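Endoglucanase (Komagataeibacter sucrofermentans, PDB 6VC5) probably hydrolyses internal beta-1,4-glucosidic linkages in cellulose, lichenin and cereal beta-glucans. Local coordinates at residues 160-165 / 172-177. Residues are numbered along the deposited sequence; the frame is centred on the assembly and turned at random.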
ATOM      1  N   PRO A 160       4.230  -7.152  -3.712  1.00  9.95           N
ATOM      2  CA  PRO A 160       5.181  -7.070  -4.841  1.00  9.36           C
ATOM      3  C   PRO A 160       6.471  -6.350  -4.492  1.00  9.09           C
ATOM      4  O   PRO A 160       7.507  -6.584  -5.137  1.00 10.66           O
ATOM      5  CB  PRO A 160       4.403  -6.288  -5.902  1.00 11.29           C
ATOM      6  CG  PRO A 160       2.955  -6.546  -5.556  1.00 14.97           C
ATOM      7  CD  PRO A 160       2.899  -6.615  -4.067  1.00 11.35           C
ATOM      8  N   SER A 161       6.437  -5.459  -3.498  1.00  8.18           N
ATOM      9  CA  SER A 161       7.663  -4.801  -3.072  1.00  8.41           C
ATOM     10  C   SER A 161       8.537  -5.725  -2.232  1.00  8.77           C
ATOM     11  O   SER A 161       9.769  -5.705  -2.367  1.00  8.82           O
ATOM     12  CB  SER A 161       7.332  -3.532  -2.291  1.00  8.58           C
ATOM     13  OG  SER A 161       8.521  -2.808  -2.071  1.00  8.60           O
ATOM     14  N   LEU A 162       7.922  -6.523  -1.349  1.00  8.69           N
ATOM     15  CA  LEU A 162       8.686  -7.519  -0.599  1.00 10.86           C
ATOM     16  C   LEU A 162       9.320  -8.540  -1.534  1.00 11.05           C
ATOM     17  O   LEU A 162      10.459  -8.965  -1.313  1.00 10.78           O
ATOM     18  CB  LEU A 162       7.791  -8.199   0.444  1.00 11.44           C
ATOM     19  CG  LEU A 162       7.135  -7.282   1.479  1.00 15.77           C
ATOM     20  CD1 LEU A 162       6.353  -8.118   2.488  1.00 18.66           C
ATOM     21  CD2 LEU A 162       8.167  -6.429   2.174  1.00 18.43           C
ATOM     22  N   MET A 163       8.599  -8.947  -2.586  1.00  9.94           N
ATOM     23  CA  MET A 163       9.159  -9.879  -3.559  1.00 11.16           C
ATOM     24  C   MET A 163      10.341  -9.250  -4.286  1.00 11.51           C
ATOM     25  O   MET A 163      11.347  -9.918  -4.562  1.00 11.56           O
ATOM     26  CB  MET A 163       8.081 -10.262  -4.581  1.00 14.75           C
ATOM     27  CG  MET A 163       6.774 -10.832  -4.016  1.00 18.16           C
ATOM     28  SD  MET A 163       5.832 -11.772  -5.244  1.00 23.78           S
ATOM     29  CE  MET A 163       5.301 -10.546  -6.406  1.00 24.61           C
ATOM     30  N   GLN A 164      10.228  -7.961  -4.620  1.00 11.52           N
ATOM     31  CA  GLN A 164      11.338  -7.271  -5.264  1.00 10.99           C
ATOM     32  C   GLN A 164      12.551  -7.207  -4.346  1.00 10.76           C
ATOM     33  O   GLN A 164      13.691  -7.366  -4.796  1.00 12.44           O
ATOM     34  CB  GLN A 164      10.903  -5.862  -5.671  1.00 13.59           C
ATOM     35  CG  GLN A 164      11.982  -5.060  -6.364  1.00 14.88           C
ATOM     36  CD  GLN A 164      12.358  -5.626  -7.717  1.00 18.17           C
ATOM     37  OE1 GLN A 164      13.538  -5.843  -8.007  1.00 22.49           O
ATOM     38  NE2 GLN A 164      11.363  -5.869  -8.553  1.00 22.61           N
ATOM     39  N   ALA A 165      12.328  -6.957  -3.052  1.00  8.89           N
ATOM     40  CA  ALA A 165      13.445  -6.898  -2.113  1.00 10.15           C
ATOM     41  C   ALA A 165      14.188  -8.230  -2.065  1.00  9.93           C
ATOM     42  O   ALA A 165      15.425  -8.262  -2.022  1.00 11.26           O
ATOM     43  CB  ALA A 165      12.928  -6.513  -0.727  1.00 10.93           C
ATOM     44  N   ALA A 172      17.100 -14.346   2.940  1.00 19.95           N
ATOM     45  CA  ALA A 172      16.017 -15.247   3.317  1.00 20.84           C
ATOM     46  C   ALA A 172      15.083 -14.652   4.369  1.00 19.54           C
ATOM     47  O   ALA A 172      13.961 -15.151   4.533  1.00 19.26           O
ATOM     48  CB  ALA A 172      16.588 -16.580   3.808  1.00 22.10           C
ATOM     49  N   LYS A 173      15.511 -13.603   5.081  1.00 17.80           N
ATOM     50  CA  LYS A 173      14.606 -12.952   6.024  1.00 18.35           C
ATOM     51  C   LYS A 173      13.405 -12.340   5.310  1.00 17.26           C
ATOM     52  O   LYS A 173      12.306 -12.293   5.878  1.00 15.02           O
ATOM     53  CB  LYS A 173      15.364 -11.905   6.846  1.00 19.60           C
ATOM     54  CG  LYS A 173      14.597 -11.362   8.044  1.00 22.06           C
ATOM     55  CD  LYS A 173      15.441 -10.360   8.821  1.00 24.83           C
ATOM     56  CE  LYS A 173      14.638  -9.677   9.922  1.00 26.55           C
ATOM     57  NZ  LYS A 173      15.451  -8.633  10.616  1.00 28.35           N
ATOM     58  N   TRP A 174      13.578 -11.895   4.060  1.00 15.99           N
ATOM     59  CA  TRP A 174      12.429 -11.390   3.314  1.00 14.88           C
ATOM     60  C   TRP A 174      11.422 -12.501   3.054  1.00 14.51           C
ATOM     61  O   TRP A 174      10.207 -12.278   3.122  1.00 13.92           O
ATOM     62  CB  TRP A 174      12.877 -10.730   2.007  1.00 15.12           C
ATOM     63  CG  TRP A 174      13.461  -9.362   2.194  1.00 14.99           C
ATOM     64  CD1 TRP A 174      14.744  -8.985   1.932  1.00 16.16           C
ATOM     65  CD2 TRP A 174      12.793  -8.195   2.690  1.00 16.43           C
ATOM     66  NE1 TRP A 174      14.916  -7.653   2.223  1.00 16.13           N
ATOM     67  CE2 TRP A 174      13.735  -7.143   2.691  1.00 17.47           C
ATOM     68  CE3 TRP A 174      11.495  -7.937   3.132  1.00 17.31           C
ATOM     69  CZ2 TRP A 174      13.415  -5.852   3.114  1.00 16.50           C
ATOM     70  CZ3 TRP A 174      11.184  -6.653   3.558  1.00 19.57           C
ATOM     71  CH2 TRP A 174      12.140  -5.631   3.543  1.00 16.39           C
ATOM     72  N   THR A 175      11.912 -13.712   2.779  1.00 15.41           N
ATOM     73  CA  THR A 175      11.026 -14.857   2.610  1.00 15.92           C
ATOM     74  C   THR A 175      10.248 -15.133   3.890  1.00 15.12           C
ATOM     75  O   THR A 175       9.047 -15.428   3.843  1.00 14.80           O
ATOM     76  CB  THR A 175      11.858 -16.077   2.210  1.00 17.12           C
ATOM     77  OG1 THR A 175      12.622 -15.756   1.042  1.00 20.25           O
ATOM     78  CG2 THR A 175      10.957 -17.267   1.908  1.00 19.17           C
ATOM     79  N   LYS A 176      10.912 -15.005   5.044  1.00 14.98           N
ATOM     80  CA  LYS A 176      10.244 -15.247   6.319  1.00 15.72           C
ATOM     81  C   LYS A 176       9.194 -14.179   6.602  1.00 14.04           C
ATOM     82  O   LYS A 176       8.095 -14.492   7.073  1.00 13.28           O
ATOM     83  CB  LYS A 176      11.265 -15.305   7.452  1.00 18.51           C
ATOM     84  CG  LYS A 176      10.659 -15.670   8.804  1.00 21.31           C
ATOM     85  CD  LYS A 176      11.721 -15.788   9.885  1.00 23.73           C
ATOM     86  CE  LYS A 176      11.219 -16.614  11.066  1.00 26.08           C
ATOM     87  NZ  LYS A 176      10.257 -15.853  11.922  1.00 25.65           N
ATOM     88  N   VAL A 177       9.506 -12.915   6.311  1.00 12.85           N
ATOM     89  CA  VAL A 177       8.530 -11.840   6.507  1.00 12.15           C
ATOM     90  C   VAL A 177       7.285 -12.075   5.660  1.00 11.90           C
ATOM     91  O   VAL A 177       6.148 -11.935   6.139  1.00 11.91           O
ATOM     92  CB  VAL A 177       9.164 -10.469   6.221  1.00 11.88           C
ATOM     93  CG1 VAL A 177       8.073  -9.382   6.225  1.00 14.16           C
ATOM     94  CG2 VAL A 177      10.225 -10.157   7.246  1.00 14.75           C
TER
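The methyl group of A165 sits over one face of the W174 indole, with CB 3.7 Å from the centroid of the five-membered ring and 15° off its normal, a CH-pi contact. The nearest ring atom to this CB is CE2 of W174, at 3.6 Å, on the bond shared by the two rings. L162 meets the six-membered ring obliquely: its CD2 lies 3.3 Å from CZ3 of W174, a close approach between apolar groups, and the two side chains cross at about a right angle. The other branch of the same leucine, CD1, reaches CG1 of V177 at 4.3 Å, so the fork of L162 touches residues about one helical turn apart. In W174, CG stands anti to the carbonyl carbon (chi1 -77°), which, with CB directed at helix 159-169, lays the indole against A165 and L162. These contacts join helices 159-169 and 172-187, an antiparallel helical hairpin within the (alpha/alpha)6 barrel of family 8 glycoside hydrolases; the axes of the two short segments approach to 9.3 Å, with 158° between their N-to-C directions, and no hydrogen bond links the segments. An alanine in place of W174 would probably leave the A165 methyl and L162 CD2 without their aromatic partner and open a gap between the helices. Farther out, W174 also touches V123 and L124 of helix 110-126, as well as F166 and T169 of helix 159-169. L94 of helix 90-106 and Y157 also touch L162, while S161 OG is hydrogen-bonded with L94 O and with Y120 OH, tying helix 159-169 to both of those preceding helices.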